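Local structure of prenyltransference for protein (Lavandula lanata, 5HC8) at residues A[63-68]-A[111-116]; A[68-71]-A[76-79]; A[83-88]-A[118-123]; A[103-108]-A[180-185]. The protein probably catalyses head-to-middle condensation of dimethylallyl diphosphate units to lavandulyl diphosphate, as a member of the cis-prenyltransferase (undecaprenyl diphosphate synthase-like) family. All coordinates share one frame; numbering follows the deposited sequence.

Contact 1. Residues A[63-68]-A[111-116]; sequences WALSPQ and SRLPEY. With ISY (3-methylbut-3-enylsulfanyl(phosphonooxy)phosphinic acid), chain F; 61G (2-methylbuta-1,3-diene), chain D.
L65 and P67 meet L113 and R112 at the C-terminal ends of the parallel strands in this cis-prenyltransferase fold, where strand 59-65 runs out into the substrate pocket. First in the chain comes W63, turned toward the pocket and not toward 111-116. Its CG lies anti to the backbone N (chi1 -167°), which lays the indole along the isoprenoid tail of ISY: W63 CZ3 comes 3.3 Å from ISY C10, and ISY C14 lies over one face of the ring, off its centre. A broad, flat aromatic suits a thin hydrocarbon chain, and a hydrogen bond from NE1 to the carbonyl of Y142 helps to fix its rotation. The backbone O of A64 lies 3.0 Å from CAB of the second ligand, 61G, and the small methyl packs against Y84. L65 points the other way, into the apolar layer between strand and loop, where L65 CD2 reaches L113 CD2 at 4.3 Å. After S66, which packs against ISY, P67 offers a hydrocarbon surface on the solvent-facing side of the contact: P67 CB lies 4.0 Å from R112 NH1, oblique to the guanidinium, whose charge also makes a cation-pi contact with F70. One water finishes the link, donating to P67 O at 3.1 Å and weakly accepting from R112 NH2 at 3.4 Å, in the guanidinium plane.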
loop_
_atom_site.group_PDB
_atom_site.type_symbol
_atom_site.label_atom_id
_atom_site.label_comp_id
_atom_site.label_asym_id
_atom_site.label_seq_id
_atom_site.Cartn_x
_atom_site.Cartn_y
_atom_site.Cartn_z
ATOM N N TRP A 63 3.186 14.617 -2.557
ATOM C CA TRP A 63 2.795 14.060 -3.879
ATOM C C TRP A 63 1.890 15.011 -4.587
ATOM O O TRP A 63 0.824 15.355 -4.059
ATOM C CB TRP A 63 2.015 12.779 -3.725
ATOM C CG TRP A 63 1.816 11.964 -4.975
ATOM C CD1 TRP A 63 2.644 11.842 -6.084
ATOM C CD2 TRP A 63 0.748 11.055 -5.194
ATOM N NE1 TRP A 63 2.120 10.906 -6.945
ATOM C CE2 TRP A 63 1.003 10.367 -6.391
ATOM C CE3 TRP A 63 -0.350 10.669 -4.432
ATOM C CZ2 TRP A 63 0.109 9.404 -6.891
ATOM C CZ3 TRP A 63 -1.201 9.760 -4.949
ATOM C CH2 TRP A 63 -0.942 9.107 -6.125
ATOM N N ALA A 64 2.300 15.460 -5.781
ATOM C CA ALA A 64 1.548 16.536 -6.492
ATOM C C ALA A 64 0.894 16.052 -7.801
ATOM O O ALA A 64 -0.035 16.659 -8.316
ATOM C CB ALA A 64 2.460 17.693 -6.803
ATOM N N LEU A 65 1.407 14.964 -8.372
ATOM C CA LEU A 65 0.879 14.633 -9.686
ATOM C C LEU A 65 1.190 13.183 -9.953
ATOM O O LEU A 65 2.322 12.806 -9.886
ATOM C CB LEU A 65 1.496 15.538 -10.722
ATOM C CG LEU A 65 0.807 15.378 -12.077
ATOM C CD1 LEU A 65 -0.467 16.199 -12.162
ATOM C CD2 LEU A 65 1.752 15.799 -13.196
ATOM N N SER A 66 0.152 12.408 -10.182
ATOM C CA SER A 66 0.233 11.021 -10.607
ATOM C C SER A 66 0.182 10.844 -12.125
ATOM O O SER A 66 -0.248 11.768 -12.836
ATOM C CB SER A 66 -0.939 10.190 -10.002
ATOM O OG SER A 66 -2.175 10.463 -10.642
ATOM N N PRO A 67 0.556 9.638 -12.618
ATOM C CA PRO A 67 0.388 9.423 -14.078
ATOM C C PRO A 67 -1.071 9.503 -14.478
ATOM O O PRO A 67 -1.395 10.083 -15.517
ATOM C CB PRO A 67 0.904 8.006 -14.300
ATOM C CG PRO A 67 1.926 7.835 -13.186
ATOM C CD PRO A 67 1.288 8.536 -11.990
ATOM N N GLN A 68 -1.930 8.913 -13.655
ATOM C CA GLN A 68 -3.372 8.998 -13.867
ATOM C C GLN A 68 -3.924 10.404 -14.053
ATOM O O GLN A 68 -4.838 10.634 -14.875
ATOM C CB GLN A 68 -4.098 8.292 -12.702
ATOM C CG GLN A 68 -3.966 6.753 -12.664
ATOM C CD GLN A 68 -2.552 6.211 -12.322
ATOM O OE1 GLN A 68 -1.785 6.840 -11.572
ATOM N NE2 GLN A 68 -2.176 5.073 -12.958
ATOM N N SER A 111 10.493 13.341 -17.548
ATOM C CA SER A 111 10.391 13.485 -19.003
ATOM C C SER A 111 9.018 13.762 -19.485
ATOM O O SER A 111 8.847 14.375 -20.511
ATOM C CB SER A 111 10.879 12.192 -19.627
ATOM O OG SER A 111 12.281 12.292 -19.612
ATOM N N ARG A 112 8.005 13.310 -18.777
ATOM C CA ARG A 112 6.641 13.682 -19.141
ATOM C C ARG A 112 6.305 15.114 -18.824
ATOM O O ARG A 112 5.232 15.557 -19.152
ATOM C CB ARG A 112 5.631 12.806 -18.407
ATOM C CG ARG A 112 5.803 11.325 -18.707
ATOM C CD ARG A 112 4.593 10.521 -18.223
ATOM N NE ARG A 112 3.352 10.967 -18.887
ATOM C CZ ARG A 112 2.160 10.387 -18.749
ATOM N NH1 ARG A 112 2.004 9.314 -17.968
ATOM N NH2 ARG A 112 1.123 10.881 -19.408
ATOM N N LEU A 113 7.144 15.854 -18.134
ATOM C CA LEU A 113 6.723 17.204 -17.779
ATOM C C LEU A 113 7.153 18.229 -18.851
ATOM O O LEU A 113 8.081 17.964 -19.587
ATOM C CB LEU A 113 7.337 17.612 -16.452
ATOM C CG LEU A 113 7.090 16.585 -15.329
ATOM C CD1 LEU A 113 7.979 16.968 -14.164
ATOM C CD2 LEU A 113 5.594 16.573 -14.976
ATOM N N PRO A 114 6.494 19.391 -18.900
ATOM C CA PRO A 114 6.972 20.500 -19.731
ATOM C C PRO A 114 8.416 20.890 -19.424
ATOM O O PRO A 114 8.849 20.974 -18.231
ATOM C CB PRO A 114 6.062 21.666 -19.355
ATOM C CG PRO A 114 4.921 21.108 -18.594
ATOM C CD PRO A 114 5.236 19.691 -18.213
ATOM N N GLU A 115 9.152 21.209 -20.490
ATOM C CA GLU A 115 10.554 21.525 -20.344
ATOM C C GLU A 115 10.761 22.600 -19.303
ATOM O O GLU A 115 11.741 22.557 -18.584
ATOM C CB GLU A 115 11.182 21.997 -21.666
ATOM C CG GLU A 115 11.251 20.929 -22.746
ATOM C CD GLU A 115 12.434 19.994 -22.593
ATOM O OE1 GLU A 115 13.273 20.203 -21.689
ATOM O OE2 GLU A 115 12.531 19.043 -23.401
ATOM N N TYR A 116 9.884 23.584 -19.244
ATOM C CA TYR A 116 10.049 24.626 -18.280
ATOM C C TYR A 116 9.995 24.148 -16.819
ATOM O O TYR A 116 10.554 24.796 -15.907
ATOM C CB TYR A 116 8.986 25.725 -18.465
ATOM C CG TYR A 116 7.533 25.360 -18.220
ATOM C CD1 TYR A 116 6.996 25.316 -16.921
ATOM C CD2 TYR A 116 6.674 25.111 -19.289
ATOM C CE1 TYR A 116 5.650 25.015 -16.704
ATOM C CE2 TYR A 116 5.345 24.800 -19.084
ATOM C CZ TYR A 116 4.829 24.752 -17.791
ATOM O OH TYR A 116 3.503 24.417 -17.630
HETATM P P1 ISY F . -8.337 9.444 -6.800
HETATM O O2 ISY F . -7.003 10.264 -7.344
HETATM P P3 ISY F . -6.595 11.765 -7.089
HETATM O O4 ISY F . -8.894 10.077 -5.464
HETATM O O5 ISY F . -8.099 7.914 -6.644
HETATM O O6 ISY F . -9.366 9.635 -7.906
HETATM O O7 ISY F . -7.795 12.638 -7.017
HETATM O O8 ISY F . -5.456 12.156 -8.140
HETATM S S9 ISY F . -5.797 11.759 -5.108
HETATM C C10 ISY F . -4.136 11.215 -5.429
HETATM C C11 ISY F . -3.353 12.472 -5.148
HETATM C C12 ISY F . -2.297 12.974 -6.091
HETATM C C13 ISY F . -1.569 14.188 -5.741
HETATM C C14 ISY F . -2.119 12.388 -7.442
HETATM C CAC 61G D . -3.332 16.266 -8.530
HETATM C CAE 61G D . -3.393 17.614 -7.768
HETATM C CAB 61G D . -2.262 18.588 -7.575
HETATM C CAD 61G D . -4.579 17.878 -7.034
HETATM C CAA 61G D . -5.591 16.902 -7.232
HETATM O O HOH W 1 -1.482 9.029 -18.392
#

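Contact 2. Residues A[68-71]-A[76-79]; sequences QNFN and EVDF. With ISY (3-methylbut-3-enylsulfanyl(phosphonooxy)phosphinic acid), chain F.
N69 and F70 rest on helix 74-89 through one residue, V77. Just ahead of it, E76 OE2 forms salt bridges with R24 and R72, two arginines that also line the diphosphate pocket. V77 then spreads its branches. V77 CG2, anti to the carbonyl carbon, comes 3.4 Å from the backbone O of N69, while V77 CG1 touches the ring of F70 obliquely, 4.3 Å from F70 CD1; a beta-branched residue can serve both at once. On the ligand side of the turn, N69 ND2 donates to ISY O8 at 2.9 Å (N-H...O 154°) and also bonds the carbonyl of G243 of the second subunit, and N69 OD1 accepts from S66 N. Replaced by an alanine, this residue would probably leave O8 without this donor and both S66 N and the neighbouring subunit's carbonyl without a mate. The 3-10 turn 68-71 thus bridges strand 59-65 and helix 74-89, with helix 34-54 packed against E76 and F79.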
loop_
_atom_site.group_PDB
_atom_site.type_symbol
_atom_site.label_atom_id
_atom_site.label_comp_id
_atom_site.label_asym_id
_atom_site.label_seq_id
_atom_site.Cartn_x
_atom_site.Cartn_y
_atom_site.Cartn_z
ATOM N N GLN A 68 -1.930 8.913 -13.655
ATOM C CA GLN A 68 -3.372 8.998 -13.867
ATOM C C GLN A 68 -3.924 10.404 -14.053
ATOM O O GLN A 68 -4.838 10.634 -14.875
ATOM C CB GLN A 68 -4.098 8.292 -12.702
ATOM C CG GLN A 68 -3.966 6.753 -12.664
ATOM C CD GLN A 68 -2.552 6.211 -12.322
ATOM O OE1 GLN A 68 -1.785 6.840 -11.572
ATOM N NE2 GLN A 68 -2.176 5.073 -12.958
ATOM N N ASN A 69 -3.384 11.360 -13.302
ATOM C CA ASN A 69 -3.757 12.725 -13.422
ATOM C C ASN A 69 -3.594 13.317 -14.831
ATOM O O ASN A 69 -4.204 14.349 -15.121
ATOM C CB ASN A 69 -2.928 13.625 -12.508
ATOM C CG ASN A 69 -3.264 13.506 -11.003
ATOM O OD1 ASN A 69 -2.434 13.896 -10.132
ATOM N ND2 ASN A 69 -4.467 13.069 -10.688
ATOM N N PHE A 70 -2.728 12.745 -15.654
ATOM C CA PHE A 70 -2.562 13.230 -17.048
ATOM C C PHE A 70 -3.830 13.034 -17.921
ATOM O O PHE A 70 -3.905 13.580 -19.012
ATOM C CB PHE A 70 -1.337 12.594 -17.729
ATOM C CG PHE A 70 -0.047 13.188 -17.281
ATOM C CD1 PHE A 70 0.415 14.359 -17.850
ATOM C CD2 PHE A 70 0.666 12.641 -16.217
ATOM C CE1 PHE A 70 1.585 14.940 -17.422
ATOM C CE2 PHE A 70 1.859 13.208 -15.789
ATOM C CZ PHE A 70 2.332 14.346 -16.402
ATOM N N ASN A 71 -4.783 12.249 -17.433
ATOM C CA ASN A 71 -6.065 11.996 -18.084
ATOM C C ASN A 71 -7.112 12.997 -17.724
ATOM O O ASN A 71 -8.289 12.848 -18.112
ATOM C CB ASN A 71 -6.561 10.596 -17.742
ATOM C CG ASN A 71 -5.827 9.525 -18.513
ATOM O OD1 ASN A 71 -5.207 9.802 -19.529
ATOM N ND2 ASN A 71 -5.898 8.281 -18.028
ATOM N N GLU A 76 -6.538 21.928 -17.147
ATOM C CA GLU A 76 -6.332 21.685 -15.698
ATOM C C GLU A 76 -4.879 21.258 -15.453
ATOM O O GLU A 76 -4.221 21.782 -14.551
ATOM C CB GLU A 76 -7.273 20.617 -15.193
ATOM C CG GLU A 76 -7.072 20.384 -13.690
ATOM C CD GLU A 76 -8.170 19.595 -13.066
ATOM O OE1 GLU A 76 -9.258 19.628 -13.650
ATOM O OE2 GLU A 76 -7.980 18.986 -11.962
ATOM N N VAL A 77 -4.432 20.278 -16.219
ATOM C CA VAL A 77 -3.088 19.801 -16.095
ATOM C C VAL A 77 -2.062 20.944 -16.363
ATOM O O VAL A 77 -1.027 21.055 -15.668
ATOM C CB VAL A 77 -2.841 18.581 -17.030
ATOM C CG1 VAL A 77 -1.377 18.226 -17.085
ATOM C CG2 VAL A 77 -3.694 17.384 -16.648
ATOM N N ASP A 78 -2.319 21.814 -17.347
ATOM C CA ASP A 78 -1.345 22.847 -17.709
ATOM C C ASP A 78 -1.291 23.899 -16.636
ATOM O O ASP A 78 -0.212 24.369 -16.267
ATOM C CB ASP A 78 -1.595 23.498 -19.107
ATOM C CG ASP A 78 -1.486 22.491 -20.277
ATOM O OD1 ASP A 78 -0.908 21.363 -20.151
ATOM O OD2 ASP A 78 -2.026 22.813 -21.357
ATOM N N PHE A 79 -2.433 24.211 -16.057
ATOM C CA PHE A 79 -2.421 25.119 -14.936
ATOM C C PHE A 79 -1.639 24.572 -13.725
ATOM O O PHE A 79 -0.868 25.276 -13.100
ATOM C CB PHE A 79 -3.834 25.413 -14.498
ATOM C CG PHE A 79 -3.908 26.519 -13.504
ATOM C CD1 PHE A 79 -3.697 27.826 -13.900
ATOM C CD2 PHE A 79 -4.130 26.260 -12.153
ATOM C CE1 PHE A 79 -3.752 28.872 -12.983
ATOM C CE2 PHE A 79 -4.189 27.309 -11.232
ATOM C CZ PHE A 79 -3.996 28.621 -11.651
HETATM P P1 ISY F . -8.337 9.444 -6.800
HETATM O O2 ISY F . -7.003 10.264 -7.344
HETATM P P3 ISY F . -6.595 11.765 -7.089
HETATM O O4 ISY F . -8.894 10.077 -5.464
HETATM O O5 ISY F . -8.099 7.914 -6.644
HETATM O O6 ISY F . -9.366 9.635 -7.906
HETATM O O7 ISY F . -7.795 12.638 -7.017
HETATM O O8 ISY F . -5.456 12.156 -8.140
HETATM S S9 ISY F . -5.797 11.759 -5.108
HETATM C C10 ISY F . -4.136 11.215 -5.429
HETATM C C11 ISY F . -3.353 12.472 -5.148
HETATM C C12 ISY F . -2.297 12.974 -6.091
HETATM C C13 ISY F . -1.569 14.188 -5.741
HETATM C C14 ISY F . -2.119 12.388 -7.442
#

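Contact 3. Residues A[83-88]-A[118-123]; sequences IYEDFL and QDAISY
E85 and A120 touch where helices 74-89 and 115-128 meet, but the aromatic rings of the first helix are used on other partners: F87 meets W45 of helix 34-54 edge to face, and Y84 meets the same W45 with the planes about 25° apart. The Y84 ring leads away from helix 115-128 and lines the 61G pocket; the F87 ring does not reach that helix. What joins the two segments is therefore aliphatic: a nearly parallel helix pair (19°, axes 9.1 Å apart) on one side of the sheet. Helix 115-128 is the connecting helix of the beta-alpha-beta crossover between strands 103-107 and 135-140. A120 suits the closest point of the backbones, since its single methyl lets E85 CA and A120 CA come to 5.9 Å; A120 CB lies 4.1 Å from E85 CG, beyond which the carboxylate forms a salt bridge with R82. About one turn after E85, L88 fills the seam, with L88 CD1 4.1 Å from A120 CB, and reaches L117 and F104 as well. I121 starts out pointing away from helix 74-89, but I121 CG1, anti to the carbonyl carbon (chi1 -72°), swings round to L88. There the tightest approach of the contact is made, L88 CD1 to I121 CG1 at 3.5 Å.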
loop_
_atom_site.group_PDB
_atom_site.type_symbol
_atom_site.label_atom_id
_atom_site.label_comp_id
_atom_site.label_asym_id
_atom_site.label_seq_id
_atom_site.Cartn_x
_atom_site.Cartn_y
_atom_site.Cartn_z
ATOM N N ILE A 83 1.632 26.378 -11.915
ATOM C CA ILE A 83 1.634 26.640 -10.515
ATOM C C ILE A 83 2.824 25.999 -9.870
ATOM O O ILE A 83 3.409 26.595 -8.948
ATOM C CB ILE A 83 0.414 26.033 -9.865
ATOM C CG1 ILE A 83 -0.793 26.884 -10.143
ATOM C CG2 ILE A 83 0.589 26.013 -8.374
ATOM C CD1 ILE A 83 -2.024 26.253 -9.507
ATOM N N TYR A 84 3.189 24.795 -10.335
ATOM C CA TYR A 84 4.341 24.117 -9.754
ATOM C C TYR A 84 5.636 24.836 -10.132
ATOM O O TYR A 84 6.568 24.884 -9.344
ATOM C CB TYR A 84 4.378 22.593 -10.067
ATOM C CG TYR A 84 3.160 21.873 -9.492
ATOM C CD1 TYR A 84 2.490 22.389 -8.381
ATOM C CD2 TYR A 84 2.636 20.730 -10.083
ATOM C CE1 TYR A 84 1.377 21.786 -7.885
ATOM C CE2 TYR A 84 1.513 20.126 -9.558
ATOM C CZ TYR A 84 0.915 20.667 -8.471
ATOM O OH TYR A 84 -0.219 20.117 -7.884
ATOM N N GLU A 85 5.714 25.356 -11.350
ATOM C CA GLU A 85 6.891 26.121 -11.743
ATOM C C GLU A 85 7.050 27.332 -10.845
ATOM O O GLU A 85 8.112 27.654 -10.350
ATOM C CB GLU A 85 6.732 26.610 -13.174
ATOM C CG GLU A 85 7.934 27.457 -13.609
ATOM C CD GLU A 85 7.776 28.038 -15.013
ATOM O OE1 GLU A 85 8.784 28.155 -15.729
ATOM O OE2 GLU A 85 6.648 28.330 -15.403
ATOM N N ASP A 86 5.968 28.034 -10.673
ATOM C CA ASP A 86 5.965 29.183 -9.813
ATOM C C ASP A 86 6.358 28.801 -8.389
ATOM O O ASP A 86 7.096 29.557 -7.733
ATOM C CB ASP A 86 4.576 29.818 -9.872
ATOM C CG ASP A 86 4.405 30.956 -8.908
ATOM O OD1 ASP A 86 5.123 31.961 -9.053
ATOM O OD2 ASP A 86 3.534 30.861 -8.016
ATOM N N PHE A 87 5.866 27.646 -7.879
ATOM C CA PHE A 87 6.177 27.240 -6.494
ATOM C C PHE A 87 7.689 27.019 -6.302
ATOM O O PHE A 87 8.283 27.465 -5.308
ATOM C CB PHE A 87 5.349 25.979 -6.091
ATOM C CG PHE A 87 5.894 25.250 -4.878
ATOM C CD1 PHE A 87 5.619 25.699 -3.585
ATOM C CD2 PHE A 87 6.667 24.121 -5.040
ATOM C CE1 PHE A 87 6.109 25.033 -2.472
ATOM C CE2 PHE A 87 7.175 23.436 -3.931
ATOM C CZ PHE A 87 6.903 23.893 -2.654
ATOM N N LEU A 88 8.280 26.349 -7.273
ATOM C CA LEU A 88 9.685 26.009 -7.349
ATOM C C LEU A 88 10.555 27.261 -7.567
ATOM O O LEU A 88 11.692 27.370 -7.057
ATOM C CB LEU A 88 9.931 25.013 -8.529
ATOM C CG LEU A 88 9.376 23.596 -8.365
ATOM C CD1 LEU A 88 9.615 22.736 -9.608
ATOM C CD2 LEU A 88 10.004 22.905 -7.164
ATOM N N GLN A 118 10.672 20.989 -15.885
ATOM C CA GLN A 118 11.920 20.286 -15.749
ATOM C C GLN A 118 13.127 21.174 -15.423
ATOM O O GLN A 118 14.057 20.758 -14.695
ATOM C CB GLN A 118 12.215 19.484 -16.981
ATOM C CG GLN A 118 11.209 18.415 -17.283
ATOM C CD GLN A 118 11.678 17.560 -18.445
ATOM O OE1 GLN A 118 12.792 17.064 -18.426
ATOM N NE2 GLN A 118 10.837 17.375 -19.447
ATOM N N ASP A 119 13.099 22.386 -15.963
ATOM C CA ASP A 119 14.173 23.346 -15.751
ATOM C C ASP A 119 14.047 23.934 -14.371
ATOM O O ASP A 119 15.063 24.160 -13.660
ATOM C CB ASP A 119 14.073 24.504 -16.784
ATOM C CG ASP A 119 14.480 24.082 -18.208
ATOM O OD1 ASP A 119 15.173 23.034 -18.366
ATOM O OD2 ASP A 119 14.112 24.834 -19.155
ATOM N N ALA A 120 12.804 24.212 -13.977
ATOM C CA ALA A 120 12.576 24.732 -12.627
ATOM C C ALA A 120 12.995 23.753 -11.494
ATOM O O ALA A 120 13.566 24.157 -10.456
ATOM C CB ALA A 120 11.132 25.162 -12.479
ATOM N N ILE A 121 12.725 22.480 -11.727
ATOM C CA ILE A 121 13.179 21.386 -10.875
ATOM C C ILE A 121 14.719 21.382 -10.854
ATOM O O ILE A 121 15.306 21.462 -9.791
ATOM C CB ILE A 121 12.627 20.006 -11.380
ATOM C CG1 ILE A 121 11.111 19.882 -11.091
ATOM C CG2 ILE A 121 13.354 18.848 -10.739
ATOM C CD1 ILE A 121 10.417 18.807 -11.887
ATOM N N SER A 122 15.359 21.317 -12.026
ATOM C CA SER A 122 16.834 21.380 -12.090
ATOM C C SER A 122 17.411 22.525 -11.327
ATOM O O SER A 122 18.395 22.375 -10.619
ATOM C CB SER A 122 17.321 21.487 -13.542
ATOM O OG SER A 122 17.367 20.172 -14.090
ATOM N N TYR A 123 16.782 23.675 -11.435
ATOM C CA TYR A 123 17.310 24.855 -10.776
ATOM C C TYR A 123 17.257 24.650 -9.269
ATOM O O TYR A 123 18.291 24.745 -8.568
ATOM C CB TYR A 123 16.537 26.120 -11.214
ATOM C CG TYR A 123 16.730 27.356 -10.331
ATOM C CD1 TYR A 123 17.989 27.967 -10.214
ATOM C CD2 TYR A 123 15.641 27.936 -9.644
ATOM C CE1 TYR A 123 18.158 29.093 -9.431
ATOM C CE2 TYR A 123 15.795 29.078 -8.845
ATOM C CZ TYR A 123 17.054 29.656 -8.726
ATOM O OH TYR A 123 17.235 30.796 -7.932
#

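Contact 4. Residues A[103-108]-A[180-185]; sequences QFSAIG and TNITKF. With SO4 (sulfate ion), chain E.
One methyl of an exposed isoleucine spans two strand residues: CD1 of I182 lies 3.5 Å from S105 CB and 3.6 Å from I107 CG2. The methyl gets there because CG1 of I182 sits between the backbone N and the carbonyl carbon (chi1 64°), directing the chain at the strand. S105, small enough to admit it, spends its OG on H135. Farther along the strand, I107 CD1 meets T180 CG2 at 4.2 Å. Strand 103-107 is the outermost of the parallel sheet within this chain, and the loop before strand 190-193 folds over its face, I182 and I107 also packing on I137. The loop is held by a type I turn in which T180 O accepts from T183 N at 3.0 Å; as modelled, T183 OG1 adds a second bond to T180 O at 3.1 Å, from the same face of the carbonyl. The T183 methyl is placed too close to the sulfate, so the nearly eclipsed rotamer is doubtful. With a valine here, T180 O would probably keep just the backbone donor, the turn losing one of its two clasps. K184 N donates almost straight to sulfate O2 (2.8 Å, 170°); H135 also binds this ion, probably from the crystallisation liquor, and F185 presents its ring edge to O4.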
loop_
_atom_site.group_PDB
_atom_site.type_symbol
_atom_site.label_atom_id
_atom_site.label_comp_id
_atom_site.label_asym_id
_atom_site.label_seq_id
_atom_site.Cartn_x
_atom_site.Cartn_y
_atom_site.Cartn_z
ATOM N N GLN A 103 17.008 20.714 1.543
ATOM C CA GLN A 103 17.458 20.063 0.359
ATOM C C GLN A 103 16.248 19.652 -0.469
ATOM O O GLN A 103 15.358 18.977 0.077
ATOM C CB GLN A 103 18.245 18.847 0.710
ATOM C CG GLN A 103 19.408 19.112 1.640
ATOM C CD GLN A 103 20.074 17.813 2.089
ATOM O OE1 GLN A 103 20.751 17.168 1.299
ATOM N NE2 GLN A 103 19.859 17.413 3.355
ATOM N N PHE A 104 16.229 20.045 -1.764
ATOM C CA PHE A 104 15.100 19.829 -2.649
ATOM C C PHE A 104 15.401 18.778 -3.701
ATOM O O PHE A 104 16.444 18.795 -4.302
ATOM C CB PHE A 104 14.617 21.103 -3.330
ATOM C CG PHE A 104 13.585 20.802 -4.374
ATOM C CD1 PHE A 104 12.269 20.616 -4.015
ATOM C CD2 PHE A 104 13.955 20.592 -5.696
ATOM C CE1 PHE A 104 11.312 20.282 -4.946
ATOM C CE2 PHE A 104 13.017 20.237 -6.634
ATOM C CZ PHE A 104 11.684 20.074 -6.259
ATOM N N SER A 105 14.528 17.778 -3.851
ATOM C CA SER A 105 14.583 16.844 -4.953
ATOM C C SER A 105 13.193 16.654 -5.518
ATOM O O SER A 105 12.222 16.869 -4.818
ATOM C CB SER A 105 15.066 15.484 -4.552
ATOM O OG SER A 105 16.291 15.479 -3.906
ATOM N N ALA A 106 13.112 16.272 -6.787
ATOM C CA ALA A 106 11.865 15.834 -7.360
ATOM C C ALA A 106 12.059 14.400 -7.791
ATOM O O ALA A 106 13.202 13.967 -8.222
ATOM C CB ALA A 106 11.368 16.732 -8.516
ATOM N N ILE A 107 10.990 13.614 -7.581
ATOM C CA ILE A 107 10.950 12.232 -8.075
ATOM C C ILE A 107 9.754 12.050 -9.005
ATOM O O ILE A 107 8.731 12.711 -8.844
ATOM C CB ILE A 107 10.966 11.168 -6.980
ATOM C CG1 ILE A 107 9.690 11.205 -6.123
ATOM C CG2 ILE A 107 12.245 11.316 -6.152
ATOM C CD1 ILE A 107 9.658 10.060 -5.108
ATOM N N GLY A 108 9.919 11.166 -9.968
ATOM C CA GLY A 108 8.883 10.798 -10.910
ATOM C C GLY A 108 9.422 10.759 -12.337
ATOM O O GLY A 108 10.621 10.902 -12.545
ATOM N N THR A 180 13.015 6.271 -4.959
ATOM C CA THR A 180 13.310 6.772 -3.633
ATOM C C THR A 180 14.765 6.457 -3.251
ATOM O O THR A 180 15.152 6.711 -2.099
ATOM C CB THR A 180 12.331 6.124 -2.628
ATOM O OG1 THR A 180 12.115 4.722 -2.958
ATOM C CG2 THR A 180 11.057 6.905 -2.700
ATOM N N ASN A 181 15.568 5.924 -4.209
ATOM C CA ASN A 181 17.010 5.642 -3.922
ATOM C C ASN A 181 17.824 6.906 -3.554
ATOM O O ASN A 181 18.951 6.830 -3.043
ATOM C CB ASN A 181 17.690 4.791 -5.019
ATOM C CG ASN A 181 17.803 5.516 -6.322
ATOM O OD1 ASN A 181 17.617 6.710 -6.414
ATOM N ND2 ASN A 181 18.018 4.736 -7.383
ATOM N N ILE A 182 17.258 8.048 -3.793
ATOM C CA ILE A 182 17.846 9.290 -3.361
ATOM C C ILE A 182 17.730 9.577 -1.863
ATOM O O ILE A 182 18.237 10.584 -1.439
ATOM C CB ILE A 182 17.278 10.464 -4.146
ATOM C CG1 ILE A 182 15.754 10.634 -3.869
ATOM C CG2 ILE A 182 17.581 10.320 -5.652
ATOM C CD1 ILE A 182 15.253 12.000 -4.204
ATOM N N THR A 183 17.069 8.731 -1.062
ATOM C CA THR A 183 17.005 8.990 0.356
ATOM C C THR A 183 17.427 7.766 1.047
ATOM O O THR A 183 17.021 6.694 0.642
ATOM C CB THR A 183 15.606 8.910 1.014
ATOM O OG1 THR A 183 14.492 8.734 0.113
ATOM C CG2 THR A 183 15.464 9.798 2.089
ATOM N N LYS A 184 18.013 7.897 2.241
ATOM C CA LYS A 184 18.165 6.733 3.103
ATOM C C LYS A 184 16.893 6.433 3.938
ATOM O O LYS A 184 16.837 5.452 4.665
ATOM C CB LYS A 184 19.344 6.928 4.073
ATOM C CG LYS A 184 19.016 7.930 5.170
ATOM C CD LYS A 184 19.699 7.616 6.502
ATOM C CE LYS A 184 21.186 7.525 6.322
ATOM N NZ LYS A 184 21.607 8.737 5.566
ATOM N N PHE A 185 15.875 7.250 3.818
ATOM C CA PHE A 185 14.542 6.985 4.432
ATOM C C PHE A 185 13.426 6.785 3.395
ATOM O O PHE A 185 12.434 7.450 3.479
ATOM C CB PHE A 185 14.205 8.146 5.278
ATOM C CG PHE A 185 15.279 8.476 6.313
ATOM C CD1 PHE A 185 15.514 7.604 7.388
ATOM C CD2 PHE A 185 16.026 9.620 6.207
ATOM C CE1 PHE A 185 16.470 7.912 8.378
ATOM C CE2 PHE A 185 17.002 9.920 7.184
ATOM C CZ PHE A 185 17.215 9.070 8.253
HETATM S S SO4 E . 18.271 11.864 2.961
HETATM O O1 SO4 E . 16.766 11.988 2.720
HETATM O O2 SO4 E . 18.933 10.509 2.780
HETATM O O3 SO4 E . 19.044 12.789 2.053
HETATM O O4 SO4 E . 18.452 12.326 4.373
#

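In the fold
Contacts 1 and 2 share Q68 and lie about 8 Å apart between centres, at the ligand end of the sheet; both touch ISY, and F70 of contact 2 packs on L65 of contact 1. Their chemistry mixes apolar patches with polar groups turned to ligand, water or the second subunit. Contacts 2 and 3 are buried, contacts 1 and 4 only partly. Contact 3 is the one whose touching side-chain atoms are all aliphatic, built on the same helix 74-89 as contact 2 and the same helix 115-128 as contact 1. Contact 4 lies on strand 103-107, whose F104 and A106 reach L88 and I121 of contact 3, while its own loop is partly at the surface and binds a sulfate.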